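PDB 4YMX: ABC-type amino acid transport system, periplasmic component from Caldanaerobacter subterraneus subsp. tengcongensis MB4, which binds arginine in the cleft between its two lobes and probably hands amino acids to an ABC transporter for uptake. Local coordinates for residues A45-F50 with N173-E178; S126-V131 with N216-G221; I149-G154 with L169-R174; T155-A160 with V191-V196. All blocks are in the same frame, centred on the assembly; numbering follows the deposited sequence.

Contacts 1, 3 and 4 all touch the bound arginine. Contact 1 bridges the two lobes at the guanidinium end of the ligand. Contact 3 lies in one lobe and brings Gln152 to the same end. These two share Asn173 and Arg174, and their centres are about 11 Å apart. Contact 4 helps to hold the amino and carboxylate end; its centre is also about 11 Å from that of contact 1. Contact 2 lies beside contact 4, with centres about 6 Å apart, where two chain segments cross between the lobes. Gln128 joins them: its OE1 is 2.6 Å from Ser157 OG. The side chain of Gln128 is about 5 Å from the ligand.

Contact 1: residues A45-F50 with N173-E178; sequences ADFPPF and NRVSDE. With ARG (arginine), chain C.
Asp46 and Val175 bring the backbones closest, CA to CA 5.8 Å, where a short extended piece of 45-50 faces the beginning of helix 175-183. The Asp46 carboxylate carries the contact. Its OD2 accepts the backbone N-H of Val175, with N and OD2 2.8 Å apart. The bond is almost straight, 170° at the hydrogen. It meets the anti side of OD2, 33° out of the carboxylate plane. A weak bond from Gln152 NE2 also reaches OD2. The other oxygen, Asp46 OD1, takes NH1 of the bound arginine at 2.9 Å. One carboxylate of one lobe therefore grips both the ligand and the start of a helix in the other lobe, consistent with a closed cleft. Arg174 bends at chi2 and chi3, and Asp46 CG lies over one face of its guanidinium, offset toward the rim. Asp46 OD2 and Arg174 NE form a long salt bridge of 4.0 Å, by charge alone, since no N-H points at the oxygen. The stronger partner of Arg174 is Asp85. Phe47 lays a ring face on the ligand, with the ligand NE 3.4 Å above the ring centre. CG2 of Val175 comes to the edge of this ring, 4.1 Å from Phe47 CD2. Helix 194-201 lies alongside: its Tyr200 bonds Asp46 O and touches Val175, and its Val196 touches Phe47. Strand 148-152 brings Gln152 against Val175.

Contact 2: residues S126-V131 with N216-G221; sequences SRQVVV and NNVENG
Asn216 uses its side chain, not its backbone, to pair with Gln128 at the start of a strand. OD1 of Asn216 accepts the backbone N-H of Gln128, with N and OD1 2.8 Å apart. The bond is straight at the hydrogen, but the donor stands 49° out of the carbonyl plane. The contact lies at the hinge of the two-lobed periplasmic binding protein fold. Here 126-131 follows strand 117-124 of one lobe into the sheet of the other, and 216-221 leads back to strand 222-227. Asn216 CG is anti to the backbone N (chi1 -163°), on the side of Arg127 and Gln128. Asn220 ND2 gives Asn216 OD1 a further, weak bond. An alanine at Asn216 would probably leave both Gln128 N and Asn220 ND2 without this acceptor and cut the water link to Ser126 O. That link is one water, which donates to Ser126 O and accepts from Asn216 ND2. Nearby, the CG of Gln128 meets CG2 of Val218 at 3.7 Å, while Gln128 OE1 bonds Ser157. At the far end Gly221 N donates to Ser126 OG at 2.9 Å. A second water sits 2.8 Å from Ser126 OG and accepts from both Gln128 NE2 and Asn220 ND2.

Contact 3: residues I149-G154 with L169-R174; sequences IAVQIG and LKQLNR. With ARG (arginine), chain C.
Leu169 pairs with Ile149 in two parallel strands, whose short segments cross at -32°. In one of its two conformers CD2 approaches CG2 of Val151, on the sheet face that also carries Ile149. Lys170 comes next and is bonded on both sides of its residue. Its N donates to Ile149 O at 2.9 Å, and its O accepts Val151 N at 3.0 Å. Its CB packs near Ala150, but NZ runs off to a salt bridge with Asp181. Gln171 turns back to the Val151 face. Its CB presses on CG1 of Ile153 at 3.6 Å, the two side chains crossing at about a right angle, while its NE2 bonds Glu158. Leu172 repeats the ladder: its N donates to Val151 O at 2.9 Å, and its O accepts Ile153 N. CD2 of Leu172 lies against CB of Ala150.

Past the ladder, the backbone O of Asn173 accepts NE2 of the Gln152 side chain at 2.9 Å, nearly straight (178°) and in the plane of the Gln152 amide. A water also donates to Asn173 O and to Ile153 O. The bond to NE2, with a weak one from NE2 to Asp46 OD2, helps to set how the amide is turned, so that Gln152 OE1 can accept NH1 of the bound arginine at 2.9 Å.

Strand 168-172 is the outermost of its sheet in this chain, and strand 189-193 flanks 148-152 on the other side. Helix 156-161, the middle of this beta-alpha-beta unit, covers Ile149, Val151 and Leu169. Helix 175-183 packs on Gln152 and Leu172.

Contact 4: residues T155-A160 with V191-V196; sequences TTSEEA and VVEDTV. With ARG (arginine), chain C.
The contact belongs to the part of the arginine pocket that holds the ligand's amino and carboxylate groups, with Ser157 packed on Val191 behind it. CB of Ser157 lies 3.3 Å from the backbone O of Val191 and 3.9 Å from its CG1. Ala160, one turn on, adds its CB to the same methyl. No direct hydrogen bond joins the two segments; a water does. It donates to Ser157 OG at 2.7 Å and to Glu193 OE1, and it accepts Glu193 N. Ser157 OG is anti to the carbonyl carbon (chi1 -57°), beside the backbone N, where the water meets it. This OG also bonds Gln128 OE1. The fold element here is a helix start aimed at an anion: Thr155 is the N-cap of helix 156-161, and its OG1 accepts Glu158 N at 3.1 Å. Thr156 N, in the first turn, donates to the ligand OXT at 2.9 Å, and the helix end would probably help to offset the carboxylate charge. An alanine at Thr155 would probably leave Glu158 N without its cap and Gln152 O without its hydroxyl partner, and open a gap where CG2 packs on the ligand. Across the pocket, strand 191-193 runs at 141° to the helical segment 156-160 and ends at Glu193, itself the N-cap residue of helix 194-201. Its OE1 accepts the ligand's amino N at 2.8 Å.

Contact 1: residues A45-F50 with N173-E178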
# COMPACT_ATOMS: atom_id res chain seq x y z
N ALA A 45 -0.49 -8.44 -0.15
CA ALA A 45 0.92 -8.58 0.26
C ALA A 45 1.89 -8.55 -0.93
O ALA A 45 2.71 -9.46 -1.13
CB ALA A 45 1.11 -9.85 1.10
N ASP A 46 1.79 -7.46 -1.68
CA ASP A 46 2.63 -7.18 -2.83
C ASP A 46 3.29 -5.82 -2.64
O ASP A 46 3.67 -5.17 -3.61
CB ASP A 46 1.76 -7.13 -4.08
CG ASP A 46 0.63 -6.09 -4.00
OD1 ASP A 46 0.36 -5.54 -2.90
OD2 ASP A 46 0.01 -5.82 -5.04
N PHE A 47 3.43 -5.39 -1.39
CA PHE A 47 3.67 -3.99 -1.07
C PHE A 47 4.73 -3.84 0.01
O PHE A 47 4.46 -3.26 1.08
CB PHE A 47 2.34 -3.38 -0.61
CG PHE A 47 2.13 -1.92 -0.96
CD1 PHE A 47 1.91 -0.98 0.03
CD2 PHE A 47 2.11 -1.50 -2.29
CE1 PHE A 47 1.67 0.36 -0.28
CE2 PHE A 47 1.87 -0.17 -2.61
CZ PHE A 47 1.66 0.76 -1.60
N PRO A 48 5.94 -4.36 -0.24
CA PRO A 48 7.02 -4.21 0.75
C PRO A 48 7.38 -2.73 0.89
O PRO A 48 7.39 -2.02 -0.11
CB PRO A 48 8.19 -4.97 0.10
CG PRO A 48 7.89 -4.90 -1.39
CD PRO A 48 6.42 -5.03 -1.47
N PRO A 49 7.71 -2.26 2.10
CA PRO A 49 7.86 -2.99 3.36
C PRO A 49 6.61 -3.03 4.24
O PRO A 49 6.72 -3.39 5.42
CB PRO A 49 8.95 -2.19 4.07
CG PRO A 49 8.64 -0.78 3.66
CD PRO A 49 8.23 -0.88 2.21
N PHE A 50 5.45 -2.69 3.69
CA PHE A 50 4.20 -2.70 4.46
C PHE A 50 3.67 -4.10 4.66
O PHE A 50 3.31 -4.49 5.77
CB PHE A 50 3.15 -1.81 3.79
CG PHE A 50 3.53 -0.37 3.77
CD1 PHE A 50 3.19 0.48 4.81
CD2 PHE A 50 4.29 0.15 2.72
CE1 PHE A 50 3.57 1.82 4.80
CE2 PHE A 50 4.67 1.49 2.71
CZ PHE A 50 4.31 2.32 3.75
N ASN A 173 -3.79 -6.23 -11.11
CA ASN A 173 -4.23 -6.61 -9.78
C ASN A 173 -3.16 -6.40 -8.72
O ASN A 173 -3.45 -5.91 -7.63
CB ASN A 173 -4.66 -8.07 -9.75
CG ASN A 173 -5.94 -8.31 -10.52
OD1 ASN A 173 -6.76 -7.41 -10.67
ND2 ASN A 173 -6.11 -9.53 -11.02
N ARG A 174 -1.92 -6.78 -9.05
CA ARG A 174 -0.82 -6.81 -8.09
C ARG A 174 0.37 -6.00 -8.57
O ARG A 174 0.73 -6.00 -9.75
CB ARG A 174 -0.38 -8.26 -7.83
CG ARG A 174 -1.50 -9.15 -7.30
CD ARG A 174 -1.72 -8.91 -5.82
NE ARG A 174 -0.79 -9.70 -5.01
CZ ARG A 174 -1.00 -10.05 -3.74
NH1 ARG A 174 -2.11 -9.68 -3.12
NH2 ARG A 174 -0.10 -10.78 -3.10
N VAL A 175 1.00 -5.31 -7.62
CA VAL A 175 2.13 -4.44 -7.91
C VAL A 175 3.29 -5.20 -8.54
O VAL A 175 4.01 -4.67 -9.39
CB VAL A 175 2.58 -3.71 -6.63
CG1 VAL A 175 3.84 -2.89 -6.88
CG2 VAL A 175 1.46 -2.81 -6.13
N SER A 176 3.48 -6.45 -8.12
CA SER A 176 4.58 -7.25 -8.65
C SER A 176 4.52 -7.37 -10.18
O SER A 176 5.55 -7.37 -10.85
CB SER A 176 4.61 -8.63 -7.99
OG SER A 176 3.34 -9.25 -8.11
N ASP A 177 3.32 -7.43 -10.73
CA ASP A 177 3.16 -7.51 -12.18
C ASP A 177 3.46 -6.20 -12.89
O ASP A 177 3.89 -6.20 -14.05
CB ASP A 177 1.78 -8.05 -12.54
CG ASP A 177 1.63 -9.49 -12.15
OD1 ASP A 177 2.44 -10.31 -12.62
OD2 ASP A 177 0.73 -9.80 -11.34
N GLU A 178 3.27 -5.08 -12.20
CA GLU A 178 3.62 -3.78 -12.76
C GLU A 178 5.11 -3.68 -12.97
O GLU A 178 5.58 -3.15 -13.98
CB GLU A 178 3.13 -2.67 -11.83
CG GLU A 178 1.62 -2.70 -11.63
CD GLU A 178 1.16 -1.77 -10.54
OE1 GLU A 178 1.62 -0.60 -10.50
OE2 GLU A 178 0.35 -2.21 -9.69
N ARG C . -1.89 3.94 -0.95
CA ARG C . -2.54 3.52 -2.22
C ARG C . -4.04 3.40 -2.05
O ARG C . -4.56 3.51 -0.94
CB ARG C . -1.96 2.18 -2.69
CG ARG C . -2.05 1.08 -1.65
CD ARG C . -1.72 -0.28 -2.25
NE ARG C . -1.49 -1.27 -1.20
CZ ARG C . -1.18 -2.54 -1.43
NH1 ARG C . -1.07 -3.01 -2.66
NH2 ARG C . -0.99 -3.35 -0.41
OXT ARG C . -4.76 3.21 -3.03

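Contact 2: residues S126-V131 with N216-G221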
# COMPACT_ATOMS: atom_id res chain seq x y z
N SER A 126 2.67 9.00 2.97
CA SER A 126 3.10 8.38 1.72
C SER A 126 3.18 9.41 0.60
O SER A 126 2.62 10.51 0.70
CB SER A 126 2.17 7.22 1.31
OG SER A 126 0.86 7.69 1.02
N ARG A 127 3.89 9.04 -0.46
CA ARG A 127 4.11 9.91 -1.61
C ARG A 127 4.09 9.07 -2.89
O ARG A 127 4.72 8.02 -2.96
CB ARG A 127 5.47 10.61 -1.48
CG ARG A 127 5.84 11.51 -2.66
CD ARG A 127 7.33 11.83 -2.67
NE ARG A 127 7.78 12.44 -1.42
CZ ARG A 127 7.71 13.74 -1.15
NH1 ARG A 127 7.21 14.57 -2.05
NH2 ARG A 127 8.15 14.21 0.01
N GLN A 128 3.36 9.54 -3.91
CA GLN A 128 3.37 8.91 -5.22
C GLN A 128 4.62 9.30 -5.99
O GLN A 128 5.03 10.47 -5.97
CB GLN A 128 2.15 9.34 -6.04
CG GLN A 128 0.83 8.97 -5.40
CD GLN A 128 0.68 7.48 -5.20
OE1 GLN A 128 0.86 6.70 -6.14
NE2 GLN A 128 0.37 7.08 -3.98
N VAL A 129 5.22 8.33 -6.67
CA VAL A 129 6.34 8.60 -7.55
C VAL A 129 6.15 7.84 -8.86
O VAL A 129 5.23 7.04 -9.02
CB VAL A 129 7.69 8.20 -6.93
CG1 VAL A 129 7.90 8.87 -5.57
CG2 VAL A 129 7.83 6.68 -6.83
N VAL A 130 7.04 8.11 -9.81
CA VAL A 130 7.05 7.41 -11.08
C VAL A 130 8.32 6.55 -11.15
O VAL A 130 9.40 6.99 -10.75
CB VAL A 130 7.00 8.41 -12.24
CG1 VAL A 130 7.20 7.69 -13.57
CG2 VAL A 130 5.67 9.17 -12.23
N VAL A 131 8.18 5.31 -11.60
CA VAL A 131 9.32 4.44 -11.83
C VAL A 131 9.49 4.22 -13.33
O VAL A 131 8.52 3.95 -14.04
CB VAL A 131 9.15 3.07 -11.14
CG1 VAL A 131 10.39 2.20 -11.36
CG2 VAL A 131 8.89 3.24 -9.64
N ASN A 216 1.94 13.53 -7.48
CA ASN A 216 1.56 13.35 -6.08
C ASN A 216 0.33 14.16 -5.67
O ASN A 216 0.03 14.30 -4.48
CB ASN A 216 2.76 13.68 -5.18
CG ASN A 216 2.60 13.15 -3.77
OD1 ASN A 216 2.13 12.02 -3.56
ND2 ASN A 216 2.97 13.98 -2.78
N ASN A 217 -0.42 14.67 -6.64
CA ASN A 217 -1.61 15.48 -6.35
C ASN A 217 -2.85 14.63 -6.05
O ASN A 217 -3.92 14.81 -6.65
CB ASN A 217 -1.89 16.48 -7.48
CG ASN A 217 -0.83 17.57 -7.58
OD1 ASN A 217 -0.02 17.75 -6.67
ND2 ASN A 217 -0.86 18.30 -8.68
N VAL A 218 -2.68 13.67 -5.15
CA VAL A 218 -3.78 12.84 -4.66
C VAL A 218 -3.70 12.83 -3.15
O VAL A 218 -2.72 13.30 -2.57
CB VAL A 218 -3.69 11.39 -5.19
CG1 VAL A 218 -3.99 11.35 -6.67
CG2 VAL A 218 -2.30 10.81 -4.90
N GLU A 219 -4.73 12.29 -2.50
CA GLU A 219 -4.71 12.13 -1.05
C GLU A 219 -3.58 11.18 -0.66
O GLU A 219 -3.28 10.21 -1.38
CB GLU A 219 -6.08 11.65 -0.55
CG GLU A 219 -7.17 12.71 -0.71
CD GLU A 219 -8.58 12.14 -0.82
OE1 GLU A 219 -9.39 12.38 0.10
OE2 GLU A 219 -8.88 11.49 -1.84
N ASN A 220 -2.92 11.47 0.46
CA ASN A 220 -1.75 10.72 0.90
C ASN A 220 -1.96 10.10 2.27
O ASN A 220 -2.93 10.39 2.97
CB ASN A 220 -0.50 11.60 0.93
CG ASN A 220 -0.29 12.38 -0.37
OD1 ASN A 220 -0.39 13.62 -0.38
ND2 ASN A 220 0.02 11.68 -1.46
N GLY A 221 -1.02 9.23 2.65
CA GLY A 221 -1.04 8.63 3.97
C GLY A 221 -1.71 7.28 4.00
O GLY A 221 -2.44 6.92 3.08
O HOH W 1 0.32 8.82 -1.54
O HOH W 2 3.05 13.13 0.03

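Contact 3: residues I149-G154 with L169-R174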
# COMPACT_ATOMS: atom_id res chain seq x y z
N ILE A 149 1.13 3.52 -18.89
CA ILE A 149 1.48 3.63 -17.48
C ILE A 149 0.84 2.50 -16.69
O ILE A 149 -0.39 2.36 -16.68
CB ILE A 149 1.01 4.98 -16.91
CG1 ILE A 149 1.51 6.13 -17.79
CG2 ILE A 149 1.45 5.13 -15.45
CD1 ILE A 149 3.01 6.27 -17.83
N ALA A 150 1.67 1.68 -16.03
CA ALA A 150 1.16 0.58 -15.22
C ALA A 150 0.76 1.08 -13.84
O ALA A 150 1.51 1.83 -13.20
CB ALA A 150 2.18 -0.54 -15.11
N VAL A 151 -0.43 0.68 -13.40
CA VAL A 151 -0.96 1.05 -12.09
C VAL A 151 -1.75 -0.09 -11.49
O VAL A 151 -2.25 -0.96 -12.21
CB VAL A 151 -1.89 2.29 -12.16
CG1 VAL A 151 -1.11 3.53 -12.58
CG2 VAL A 151 -3.05 2.04 -13.11
N GLN A 152 -1.91 -0.05 -10.17
CA GLN A 152 -2.69 -1.05 -9.46
C GLN A 152 -4.16 -0.65 -9.43
O GLN A 152 -4.52 0.47 -9.06
CB GLN A 152 -2.15 -1.27 -8.04
CG GLN A 152 -2.94 -2.29 -7.24
CD GLN A 152 -2.20 -2.73 -6.01
OE1 GLN A 152 -1.66 -1.91 -5.25
NE2 GLN A 152 -2.13 -4.04 -5.81
N ILE A 153 -5.02 -1.58 -9.85
CA ILE A 153 -6.45 -1.34 -9.86
C ILE A 153 -6.97 -0.96 -8.48
O ILE A 153 -6.67 -1.63 -7.49
CB ILE A 153 -7.20 -2.57 -10.34
CG1 ILE A 153 -6.83 -2.87 -11.79
CG2 ILE A 153 -8.71 -2.37 -10.24
CD1 ILE A 153 -7.11 -4.29 -12.18
N GLY A 154 -7.72 0.13 -8.42
CA GLY A 154 -8.43 0.50 -7.20
C GLY A 154 -7.64 1.41 -6.29
O GLY A 154 -8.04 1.66 -5.16
N LEU A 169 -3.63 3.59 -19.81
CA LEU A 169 -3.55 2.87 -18.54
C LEU A 169 -3.34 1.39 -18.77
O LEU A 169 -4.02 0.77 -19.59
CB LEU A 169 -4.82 3.06 -17.72
CG LEU A 169 -5.03 4.32 -16.88
CD1 LEU A 169 -6.15 4.06 -15.89
CD2 LEU A 169 -3.76 4.74 -16.16
N LYS A 170 -2.39 0.81 -18.04
CA LYS A 170 -2.26 -0.65 -17.97
C LYS A 170 -2.57 -1.04 -16.53
O LYS A 170 -1.82 -0.71 -15.60
CB LYS A 170 -0.86 -1.10 -18.36
CG LYS A 170 -0.74 -2.62 -18.53
CD LYS A 170 0.65 -3.03 -18.98
CE LYS A 170 0.69 -4.50 -19.41
NZ LYS A 170 0.32 -5.43 -18.31
N GLN A 171 -3.70 -1.72 -16.33
CA GLN A 171 -4.25 -1.94 -15.00
C GLN A 171 -3.95 -3.34 -14.50
O GLN A 171 -4.28 -4.33 -15.16
CB GLN A 171 -5.76 -1.69 -15.03
CG GLN A 171 -6.08 -0.22 -15.27
CD GLN A 171 -7.51 0.02 -15.69
OE1 GLN A 171 -7.91 -0.31 -16.80
NE2 GLN A 171 -8.29 0.62 -14.80
N LEU A 172 -3.31 -3.42 -13.34
CA LEU A 172 -2.89 -4.70 -12.77
C LEU A 172 -3.52 -4.96 -11.40
O LEU A 172 -3.72 -4.04 -10.61
CB LEU A 172 -1.36 -4.73 -12.62
CG LEU A 172 -0.49 -4.93 -13.88
CD1 LEU A 172 -0.87 -6.20 -14.63
CD2 LEU A 172 -0.53 -3.71 -14.80
N ASN A 173 -3.79 -6.23 -11.11
CA ASN A 173 -4.23 -6.61 -9.78
C ASN A 173 -3.16 -6.40 -8.72
O ASN A 173 -3.45 -5.91 -7.63
CB ASN A 173 -4.66 -8.07 -9.75
CG ASN A 173 -5.94 -8.31 -10.52
OD1 ASN A 173 -6.76 -7.41 -10.67
ND2 ASN A 173 -6.11 -9.53 -11.02
N ARG A 174 -1.92 -6.78 -9.05
CA ARG A 174 -0.82 -6.81 -8.09
C ARG A 174 0.37 -6.00 -8.57
O ARG A 174 0.73 -6.00 -9.75
CB ARG A 174 -0.38 -8.26 -7.83
CG ARG A 174 -1.50 -9.15 -7.30
CD ARG A 174 -1.72 -8.91 -5.82
NE ARG A 174 -0.79 -9.70 -5.01
CZ ARG A 174 -1.00 -10.05 -3.74
NH1 ARG A 174 -2.11 -9.68 -3.12
NH2 ARG A 174 -0.10 -10.78 -3.10
N ARG C . -1.89 3.94 -0.95
CA ARG C . -2.54 3.52 -2.22
C ARG C . -4.04 3.40 -2.05
O ARG C . -4.56 3.51 -0.94
CB ARG C . -1.96 2.18 -2.69
CG ARG C . -2.05 1.08 -1.65
CD ARG C . -1.72 -0.28 -2.25
NE ARG C . -1.49 -1.27 -1.20
CZ ARG C . -1.18 -2.54 -1.43
NH1 ARG C . -1.07 -3.01 -2.66
NH2 ARG C . -0.99 -3.35 -0.41
OXT ARG C . -4.76 3.21 -3.03
O HOH W 3 -5.92 -4.45 -7.17

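Contact 4: residues T155-A160 with V191-V196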
# COMPACT_ATOMS: atom_id res chain seq x y z
N THR A 155 -6.53 1.94 -6.80
CA THR A 155 -5.63 2.73 -5.96
C THR A 155 -5.58 4.22 -6.26
O THR A 155 -6.00 4.68 -7.33
CB THR A 155 -4.17 2.21 -6.04
OG1 THR A 155 -3.67 2.37 -7.38
CG2 THR A 155 -4.08 0.76 -5.61
N THR A 156 -5.01 4.96 -5.33
CA THR A 156 -4.72 6.38 -5.57
C THR A 156 -3.65 6.54 -6.65
O THR A 156 -3.62 7.56 -7.35
CB THR A 156 -4.25 7.07 -4.30
OG1 THR A 156 -3.13 6.36 -3.77
CG2 THR A 156 -5.38 7.10 -3.27
N SER A 157 -2.78 5.55 -6.80
CA SER A 157 -1.79 5.57 -7.88
C SER A 157 -2.50 5.57 -9.23
O SER A 157 -2.16 6.34 -10.12
CB SER A 157 -0.85 4.38 -7.76
OG SER A 157 -0.22 4.36 -6.48
N GLU A 158 -3.50 4.71 -9.36
CA GLU A 158 -4.33 4.69 -10.56
C GLU A 158 -5.07 6.02 -10.76
O GLU A 158 -5.11 6.54 -11.88
CB GLU A 158 -5.32 3.53 -10.47
CG GLU A 158 -6.36 3.48 -11.58
CD GLU A 158 -7.26 2.28 -11.44
OE1 GLU A 158 -7.93 2.17 -10.39
OE2 GLU A 158 -7.30 1.44 -12.37
N GLU A 159 -5.63 6.56 -9.69
CA GLU A 159 -6.27 7.88 -9.75
C GLU A 159 -5.32 8.95 -10.29
O GLU A 159 -5.71 9.80 -11.11
CB GLU A 159 -6.75 8.27 -8.35
CG GLU A 159 -7.46 9.60 -8.28
CD GLU A 159 -7.87 9.96 -6.87
OE1 GLU A 159 -8.09 9.03 -6.05
OE2 GLU A 159 -7.96 11.17 -6.57
N ALA A 160 -4.07 8.91 -9.83
CA ALA A 160 -3.08 9.89 -10.26
C ALA A 160 -2.77 9.73 -11.75
O ALA A 160 -2.73 10.71 -12.50
CB ALA A 160 -1.81 9.75 -9.42
N VAL A 191 3.28 4.06 -11.75
CA VAL A 191 3.02 4.99 -10.65
C VAL A 191 2.75 4.19 -9.39
O VAL A 191 1.88 3.31 -9.38
CB VAL A 191 1.81 5.92 -10.93
CG1 VAL A 191 1.52 6.80 -9.73
CG2 VAL A 191 2.09 6.78 -12.16
N VAL A 192 3.50 4.47 -8.33
CA VAL A 192 3.45 3.67 -7.11
C VAL A 192 4.08 4.49 -5.99
O VAL A 192 4.77 5.47 -6.26
CB VAL A 192 4.18 2.31 -7.32
CG1 VAL A 192 5.69 2.51 -7.43
CG2 VAL A 192 3.84 1.31 -6.22
N GLU A 193 3.83 4.11 -4.74
CA GLU A 193 4.39 4.85 -3.62
C GLU A 193 5.90 4.71 -3.53
O GLU A 193 6.47 3.66 -3.85
CB GLU A 193 3.72 4.42 -2.30
CG GLU A 193 2.55 5.30 -1.93
CD GLU A 193 1.36 4.51 -1.49
OE1 GLU A 193 0.54 4.14 -2.35
OE2 GLU A 193 1.23 4.26 -0.27
N ASP A 194 6.52 5.79 -3.08
CA ASP A 194 7.97 5.92 -2.99
C ASP A 194 8.64 4.79 -2.21
O ASP A 194 9.58 4.17 -2.68
CB ASP A 194 8.31 7.27 -2.33
CG ASP A 194 9.80 7.55 -2.27
OD1 ASP A 194 10.54 7.10 -3.17
OD2 ASP A 194 10.22 8.26 -1.33
N THR A 195 8.14 4.53 -1.01
CA THR A 195 8.79 3.52 -0.17
C THR A 195 8.71 2.13 -0.78
O THR A 195 9.62 1.32 -0.63
CB THR A 195 8.22 3.50 1.25
OG1 THR A 195 6.81 3.27 1.19
CG2 THR A 195 8.52 4.82 1.95
N VAL A 196 7.60 1.86 -1.46
CA VAL A 196 7.45 0.58 -2.13
C VAL A 196 8.35 0.47 -3.37
O VAL A 196 8.98 -0.57 -3.60
CB VAL A 196 5.97 0.33 -2.48
CG1 VAL A 196 5.81 -0.96 -3.25
CG2 VAL A 196 5.15 0.24 -1.19
N ARG C . -1.89 3.94 -0.95
CA ARG C . -2.54 3.52 -2.22
C ARG C . -4.04 3.40 -2.05
O ARG C . -4.56 3.51 -0.94
CB ARG C . -1.96 2.18 -2.69
CG ARG C . -2.05 1.08 -1.65
CD ARG C . -1.72 -0.28 -2.25
NE ARG C . -1.49 -1.27 -1.20
CZ ARG C . -1.18 -2.54 -1.43
NH1 ARG C . -1.07 -3.01 -2.66
NH2 ARG C . -0.99 -3.35 -0.41
OXT ARG C . -4.76 3.21 -3.03
O HOH W 4 1.01 2.77 -4.62